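Local structure of major exported protein (3HE1) at residues Q36-V49 / V95-L107. The protein is a secreted Hcp-family protein whose six-subunit assembly probably serves as a ring component of the type VI secretion system. Residues are numbered along the deposited sequence; the frame is centred on the assembly and turned at random.
Sequences QGLITAGAFTEDSV and VFDKASPLLLAAL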
ATOM      1  N   GLN A  36     -27.006   8.567 -30.161  1.00 30.54           N
ATOM      2  CA  GLN A  36     -25.889   9.384 -30.616  1.00 18.08           C
ATOM      3  C   GLN A  36     -25.118   8.868 -31.834  1.00 28.63           C
ATOM      4  O   GLN A  36     -24.255   9.569 -32.363  1.00 25.13           O
ATOM      5  CB  GLN A  36     -24.906   9.592 -29.469  1.00 42.74           C
ATOM      6  CG  GLN A  36     -25.512  10.240 -28.241  1.00 42.20           C
ATOM      7  CD  GLN A  36     -24.454  10.790 -27.295  1.00 53.65           C
ATOM      8  OE1 GLN A  36     -23.646  11.644 -27.679  1.00 33.17           O
ATOM      9  NE2 GLN A  36     -24.459  10.311 -26.051  1.00 27.25           N
ATOM     10  N   GLY A  37     -25.412   7.654 -32.280  1.00 37.07           N
ATOM     11  CA  GLY A  37     -24.668   7.084 -33.391  1.00 34.10           C
ATOM     12  C   GLY A  37     -23.293   6.620 -32.931  1.00 27.41           C
ATOM     13  O   GLY A  37     -23.163   6.069 -31.838  1.00 30.27           O
ATOM     14  N   LEU A  38     -22.273   6.835 -33.761  1.00 24.89           N
ATOM     15  CA  LEU A  38     -20.903   6.452 -33.425  1.00 26.00           C
ATOM     16  C   LEU A  38     -20.312   7.505 -32.502  1.00 30.40           C
ATOM     17  O   LEU A  38     -20.011   8.626 -32.925  1.00 41.15           O
ATOM     18  CB  LEU A  38     -20.042   6.270 -34.691  1.00 14.31           C
ATOM     19  CG  LEU A  38     -18.634   5.674 -34.503  1.00 33.82           C
ATOM     20  CD1 LEU A  38     -18.663   4.346 -33.755  1.00 26.94           C
ATOM     21  CD2 LEU A  38     -17.903   5.514 -35.827  1.00 26.51           C
ATOM     22  N   ILE A  39     -20.161   7.143 -31.234  1.00 18.80           N
ATOM     23  CA  ILE A  39     -19.784   8.108 -30.210  1.00 15.90           C
ATOM     24  C   ILE A  39     -18.284   8.347 -30.236  1.00 23.44           C
ATOM     25  O   ILE A  39     -17.800   9.372 -29.777  1.00 20.61           O
ATOM     26  CB  ILE A  39     -20.285   7.666 -28.819  1.00 25.77           C
ATOM     27  CG1 ILE A  39     -21.796   7.930 -28.712  1.00 29.87           C
ATOM     28  CG2 ILE A  39     -19.515   8.370 -27.694  1.00 28.34           C
ATOM     29  CD1 ILE A  39     -22.511   7.108 -27.639  1.00 35.67           C
ATOM     30  N   THR A  40     -17.555   7.407 -30.822  1.00 20.93           N
ATOM     31  CA  THR A  40     -16.103   7.474 -30.840  1.00 25.37           C
ATOM     32  C   THR A  40     -15.600   8.041 -32.174  1.00 28.31           C
ATOM     33  O   THR A  40     -14.409   7.998 -32.465  1.00 37.44           O
ATOM     34  CB  THR A  40     -15.512   6.074 -30.623  1.00 40.54           C
ATOM     35  OG1 THR A  40     -15.900   5.233 -31.716  1.00 29.93           O
ATOM     36  CG2 THR A  40     -16.035   5.463 -29.320  1.00 26.32           C
ATOM     37  N   ALA A  41     -16.517   8.574 -32.978  1.00 35.10           N
ATOM     38  CA  ALA A  41     -16.185   9.136 -34.292  1.00 12.10           C
ATOM     39  C   ALA A  41     -15.250  10.351 -34.217  1.00 40.92           C
ATOM     40  O   ALA A  41     -15.582  11.355 -33.588  1.00 38.16           O
ATOM     41  CB  ALA A  41     -17.465   9.511 -35.041  1.00 32.28           C
ATOM     42  N   GLY A  42     -14.093  10.263 -34.873  1.00 12.01           N
ATOM     43  CA  GLY A  42     -13.135  11.355 -34.855  1.00 34.94           C
ATOM     44  C   GLY A  42     -12.565  11.621 -33.471  1.00 42.02           C
ATOM     45  O   GLY A  42     -12.000  12.689 -33.205  1.00 38.59           O
ATOM     46  N   ALA A  43     -12.705  10.629 -32.594  1.00 25.27           N
ATOM     47  CA  ALA A  43     -12.300  10.743 -31.201  1.00 30.86           C
ATOM     48  C   ALA A  43     -10.834  10.393 -30.904  1.00 39.98           C
ATOM     49  O   ALA A  43     -10.331  10.743 -29.836  1.00 40.99           O
ATOM     50  CB  ALA A  43     -13.238   9.928 -30.313  1.00 32.89           C
ATOM     51  N   PHE A  44     -10.149   9.693 -31.812  1.00 41.40           N
ATOM     52  CA  PHE A  44      -8.687   9.559 -31.691  1.00 40.44           C
ATOM     53  C   PHE A  44      -8.002  10.279 -32.849  1.00 41.00           C
ATOM     54  O   PHE A  44      -7.604   9.664 -33.852  1.00 24.58           O
ATOM     55  CB  PHE A  44      -8.211   8.102 -31.576  1.00 41.22           C
ATOM     56  CG  PHE A  44      -6.817   7.953 -30.975  1.00 32.08           C
ATOM     57  CD1 PHE A  44      -6.579   8.272 -29.643  1.00 35.63           C
ATOM     58  CD2 PHE A  44      -5.755   7.486 -31.738  1.00 44.59           C
ATOM     59  CE1 PHE A  44      -5.316   8.132 -29.086  1.00 34.50           C
ATOM     60  CE2 PHE A  44      -4.487   7.343 -31.184  1.00 35.86           C
ATOM     61  CZ  PHE A  44      -4.271   7.664 -29.856  1.00 37.21           C
ATOM     62  N   THR A  45      -7.893  11.594 -32.679  1.00 34.98           N
ATOM     63  CA  THR A  45      -7.390  12.503 -33.694  1.00 40.85           C
ATOM     64  C   THR A  45      -6.613  13.609 -32.989  1.00 39.97           C
ATOM     65  O   THR A  45      -6.703  13.746 -31.770  1.00 36.15           O
ATOM     66  CB  THR A  45      -8.555  13.123 -34.499  1.00 35.82           C
ATOM     67  OG1 THR A  45      -9.360  13.945 -33.644  1.00 32.11           O
ATOM     68  CG2 THR A  45      -9.430  12.031 -35.101  1.00 18.78           C
ATOM     69  N   GLU A  46      -5.847  14.389 -33.746  1.00 33.50           N
ATOM     70  CA  GLU A  46      -5.129  15.529 -33.181  1.00 32.85           C
ATOM     71  C   GLU A  46      -6.052  16.431 -32.365  1.00 37.32           C
ATOM     72  O   GLU A  46      -5.756  16.778 -31.220  1.00 44.12           O
ATOM     73  CB  GLU A  46      -4.495  16.359 -34.292  1.00 35.91           C
ATOM     74  CG  GLU A  46      -3.495  15.613 -35.137  1.00 43.45           C
ATOM     75  CD  GLU A  46      -2.920  16.484 -36.236  1.00 60.94           C
ATOM     76  OE1 GLU A  46      -3.507  17.553 -36.517  1.00 80.22           O
ATOM     77  OE2 GLU A  46      -1.881  16.099 -36.813  1.00 47.64           O
ATOM     78  N   ASP A  47      -7.165  16.827 -32.970  1.00 42.45           N
ATOM     79  CA  ASP A  47      -8.136  17.665 -32.280  1.00 52.24           C
ATOM     80  C   ASP A  47      -8.547  17.022 -30.958  1.00 50.55           C
ATOM     81  O   ASP A  47      -8.506  17.661 -29.912  1.00 24.74           O
ATOM     82  CB  ASP A  47      -9.374  17.901 -33.150  1.00 34.16           C
ATOM     83  CG  ASP A  47      -9.128  18.905 -34.255  1.00 39.88           C
ATOM     84  OD1 ASP A  47      -8.055  19.546 -34.242  1.00 38.24           O
ATOM     85  OD2 ASP A  47     -10.006  19.049 -35.135  1.00 58.78           O
ATOM     86  N   SER A  48      -8.936  15.751 -31.008  1.00 48.20           N
ATOM     87  CA  SER A  48      -9.496  15.093 -29.833  1.00 35.78           C
ATOM     88  C   SER A  48      -8.474  14.750 -28.746  1.00 26.16           C
ATOM     89  O   SER A  48      -8.734  14.962 -27.567  1.00 26.10           O
ATOM     90  CB  SER A  48     -10.286  13.845 -30.228  1.00 23.33           C
ATOM     91  OG  SER A  48     -10.735  13.168 -29.069  1.00 41.82           O
ATOM     92  N   VAL A  49      -7.315  14.226 -29.131  1.00 32.76           N
ATOM     93  CA  VAL A  49      -6.343  13.780 -28.132  1.00 33.92           C
ATOM     94  C   VAL A  49      -5.083  14.653 -28.060  1.00 48.26           C
ATOM     95  O   VAL A  49      -4.346  14.618 -27.072  1.00 53.10           O
ATOM     96  CB  VAL A  49      -5.977  12.270 -28.294  1.00 38.70           C
ATOM     97  CG1 VAL A  49      -7.211  11.394 -28.102  1.00 29.91           C
ATOM     98  CG2 VAL A  49      -5.330  12.000 -29.641  1.00 34.19           C
ATOM     99  N   VAL A  95      -8.323   8.620 -21.590  1.00 24.84           N
ATOM    100  CA  VAL A  95      -8.016   9.996 -21.188  1.00 25.82           C
ATOM    101  C   VAL A  95      -9.184  10.913 -21.614  1.00 32.95           C
ATOM    102  O   VAL A  95     -10.042  10.503 -22.395  1.00 21.72           O
ATOM    103  CB  VAL A  95      -6.709  10.499 -21.839  1.00 28.13           C
ATOM    104  CG1 VAL A  95      -5.478   9.963 -21.115  1.00 24.48           C
ATOM    105  CG2 VAL A  95      -6.674  10.106 -23.296  1.00 31.22           C
ATOM    106  N   PHE A  96      -9.236  12.140 -21.099  1.00 34.17           N
ATOM    107  CA  PHE A  96     -10.280  13.100 -21.496  1.00 35.62           C
ATOM    108  C   PHE A  96     -10.192  13.277 -23.013  1.00 41.33           C
ATOM    109  O   PHE A  96      -9.088  13.336 -23.559  1.00 45.08           O
ATOM    110  CB  PHE A  96     -10.066  14.479 -20.835  1.00 32.50           C
ATOM    111  CG  PHE A  96     -10.407  14.549 -19.351  1.00 30.70           C
ATOM    112  CD1 PHE A  96     -10.046  13.548 -18.478  1.00 21.59           C
ATOM    113  CD2 PHE A  96     -11.044  15.668 -18.838  1.00 37.86           C
ATOM    114  CE1 PHE A  96     -10.338  13.643 -17.138  1.00 19.29           C
ATOM    115  CE2 PHE A  96     -11.342  15.766 -17.497  1.00 44.10           C
ATOM    116  CZ  PHE A  96     -10.991  14.751 -16.645  1.00 43.48           C
ATOM    117  N   ASP A  97     -11.334  13.371 -23.695  1.00 26.72           N
ATOM    118  CA  ASP A  97     -11.333  13.482 -25.164  1.00 28.55           C
ATOM    119  C   ASP A  97     -12.661  13.963 -25.775  1.00 30.16           C
ATOM    120  O   ASP A  97     -13.548  14.428 -25.063  1.00 35.67           O
ATOM    121  CB  ASP A  97     -10.915  12.151 -25.800  1.00 35.96           C
ATOM    122  CG  ASP A  97     -11.928  11.039 -25.553  1.00 44.48           C
ATOM    123  OD1 ASP A  97     -13.046  11.338 -25.065  1.00 23.95           O
ATOM    124  OD2 ASP A  97     -11.596   9.866 -25.846  1.00 33.70           O
ATOM    125  N   LYS A  98     -12.780  13.844 -27.099  1.00 31.28           N
ATOM    126  CA  LYS A  98     -13.981  14.264 -27.816  1.00 26.22           C
ATOM    127  C   LYS A  98     -15.236  13.473 -27.417  1.00 43.33           C
ATOM    128  O   LYS A  98     -16.336  14.023 -27.354  1.00 40.57           O
ATOM    129  CB  LYS A  98     -13.756  14.160 -29.323  1.00 16.76           C
ATOM    130  CG  LYS A  98     -15.054  14.210 -30.157  1.00 30.81           C
ATOM    131  CD  LYS A  98     -14.730  14.210 -31.654  1.00 38.68           C
ATOM    132  CE  LYS A  98     -15.937  14.534 -32.522  1.00 28.83           C
ATOM    133  NZ  LYS A  98     -15.535  14.704 -33.956  1.00 27.53           N
ATOM    134  N   ALA A  99     -15.056  12.183 -27.142  1.00 50.30           N
ATOM    135  CA  ALA A  99     -16.147  11.301 -26.726  1.00 21.56           C
ATOM    136  C   ALA A  99     -16.645  11.623 -25.329  1.00 37.15           C
ATOM    137  O   ALA A  99     -17.826  11.471 -25.043  1.00 38.05           O
ATOM    138  CB  ALA A  99     -15.673   9.844 -26.774  1.00 40.93           C
ATOM    139  N   SER A 100     -15.726  12.060 -24.470  1.00 19.46           N
ATOM    140  CA  SER A 100     -15.960  12.130 -23.035  1.00 21.65           C
ATOM    141  C   SER A 100     -17.236  12.863 -22.649  1.00 25.17           C
ATOM    142  O   SER A 100     -17.995  12.371 -21.816  1.00 31.37           O
ATOM    143  CB  SER A 100     -14.767  12.778 -22.330  1.00 30.59           C
ATOM    144  OG  SER A 100     -13.597  12.016 -22.512  1.00 35.52           O
ATOM    145  N   PRO A 101     -17.466  14.056 -23.231  1.00 35.05           N
ATOM    146  CA  PRO A 101     -18.697  14.776 -22.889  1.00 30.29           C
ATOM    147  C   PRO A 101     -19.889  14.004 -23.414  1.00 29.29           C
ATOM    148  O   PRO A 101     -20.984  14.085 -22.856  1.00 33.88           O
ATOM    149  CB  PRO A 101     -18.549  16.107 -23.633  1.00 31.46           C
ATOM    150  CG  PRO A 101     -17.071  16.229 -23.926  1.00 37.78           C
ATOM    151  CD  PRO A 101     -16.627  14.823 -24.167  1.00 26.62           C
ATOM    152  N   LEU A 102     -19.661  13.232 -24.471  1.00 32.39           N
ATOM    153  CA  LEU A 102     -20.715  12.415 -25.051  1.00 20.54           C
ATOM    154  C   LEU A 102     -21.057  11.255 -24.134  1.00 25.66           C
ATOM    155  O   LEU A 102     -22.233  11.010 -23.861  1.00 31.19           O
ATOM    156  CB  LEU A 102     -20.312  11.932 -26.454  1.00 54.57           C
ATOM    157  CG  LEU A 102     -19.965  13.066 -27.446  1.00 68.03           C
ATOM    158  CD1 LEU A 102     -19.624  12.556 -28.855  1.00 25.41           C
ATOM    159  CD2 LEU A 102     -21.079  14.115 -27.519  1.00 35.96           C
ATOM    160  N   LEU A 103     -20.027  10.566 -23.639  1.00 39.91           N
ATOM    161  CA  LEU A 103     -20.203   9.399 -22.768  1.00 27.45           C
ATOM    162  C   LEU A 103     -20.992   9.733 -21.528  1.00 33.21           C
ATOM    163  O   LEU A 103     -21.802   8.927 -21.070  1.00 31.05           O
ATOM    164  CB  LEU A 103     -18.861   8.813 -22.376  1.00  8.95           C
ATOM    165  CG  LEU A 103     -18.147   8.295 -23.615  1.00 20.23           C
ATOM    166  CD1 LEU A 103     -16.670   8.109 -23.350  1.00 27.78           C
ATOM    167  CD2 LEU A 103     -18.797   7.000 -24.019  1.00 28.70           C
ATOM    168  N   LEU A 104     -20.744  10.922 -20.984  1.00 22.62           N
ATOM    169  CA  LEU A 104     -21.510  11.403 -19.843  1.00 22.76           C
ATOM    170  C   LEU A 104     -22.955  11.587 -20.265  1.00 45.37           C
ATOM    171  O   LEU A 104     -23.873  11.135 -19.581  1.00 38.58           O
ATOM    172  CB  LEU A 104     -20.931  12.709 -19.302  1.00 11.64           C
ATOM    173  CG  LEU A 104     -19.558  12.483 -18.664  1.00 30.01           C
ATOM    174  CD1 LEU A 104     -18.639  13.688 -18.825  1.00 26.38           C
ATOM    175  CD2 LEU A 104     -19.700  12.072 -17.205  1.00 32.61           C
ATOM    176  N   ALA A 105     -23.167  12.231 -21.405  1.00 40.98           N
ATOM    177  CA  ALA A 105     -24.526  12.379 -21.891  1.00 43.51           C
ATOM    178  C   ALA A 105     -25.147  10.991 -21.882  1.00 41.56           C
ATOM    179  O   ALA A 105     -26.222  10.789 -21.323  1.00 43.50           O
ATOM    180  CB  ALA A 105     -24.548  12.981 -23.284  1.00 26.79           C
ATOM    181  N   ALA A 106     -24.443  10.034 -22.483  1.00 39.96           N
ATOM    182  CA  ALA A 106     -24.895   8.652 -22.501  1.00 43.29           C
ATOM    183  C   ALA A 106     -25.271   8.185 -21.094  1.00 43.70           C
ATOM    184  O   ALA A 106     -26.387   7.730 -20.855  1.00 47.54           O
ATOM    185  CB  ALA A 106     -23.819   7.746 -23.107  1.00 36.53           C
ATOM    186  N   LEU A 107     -24.337   8.316 -20.164  1.00 24.74           N
ATOM    187  CA  LEU A 107     -24.526   7.820 -18.810  1.00 34.82           C
ATOM    188  C   LEU A 107     -25.766   8.459 -18.183  1.00 48.72           C
ATOM    189  O   LEU A 107     -26.694   7.763 -17.773  1.00 51.85           O
ATOM    190  CB  LEU A 107     -23.276   8.126 -17.981  1.00 31.17           C
ATOM    191  CG  LEU A 107     -23.062   7.657 -16.541  1.00 30.58           C
ATOM    192  CD1 LEU A 107     -21.855   8.380 -16.015  1.00 19.22           C
ATOM    193  CD2 LEU A 107     -24.240   7.945 -15.650  1.00 27.44           C
TER
HETATM  194  O   HOH W   1      -9.267   8.768 -27.247  1.00 30.09           O
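The CA atoms come nearest at S48 and K98, 5.0 Å apart, where the turn ahead of helix 100-109 passes the short helix 46-49. The K98 amide N donates to S48 OG at 2.9 Å, with an N-H...O angle of 160°. S48 OG is anti to its own backbone N (chi1 176°), which turns the hydroxyl to the K98 amide. The same hydroxyl donates a hydrogen bond to A43 O at 2.6 Å, from above the carbonyl plane, and so links K98 N to A43 O. The K98 side chain runs out fully extended along the type II turn 40-43. Its CD lies 3.5 Å from G42 O, and NZ makes a weak bond to A41 O.

The fold is the Hcp beta-barrel, with this one longer helix lying beside the strands. D97 caps the turn into that helix: OD1 accepts from S100 N and forms a salt bridge with K94. A water donates to D97 OD2 and, weakly, to A43 O. The 96-101 side also meets the second subunit, where K98 O bonds T182 of that neighbouring chain.

Next to this, I39 makes the apolar part of the contact. Its CG2 sits 3.9 Å from L102 CB and also touches A99 CB and L103 CD2. I31 of strand 27-33 backs both I39 and L103. At the far end the extended Q36 side chain brings NE2 to L102 O at 3.2 Å, nearly straight at 170°. The oxygen lies in the Q36 amide plane, but the donor stands above the carbonyl plane. L102 O also takes the helical bond from A106 N, and Q36 NE2 bonds E111.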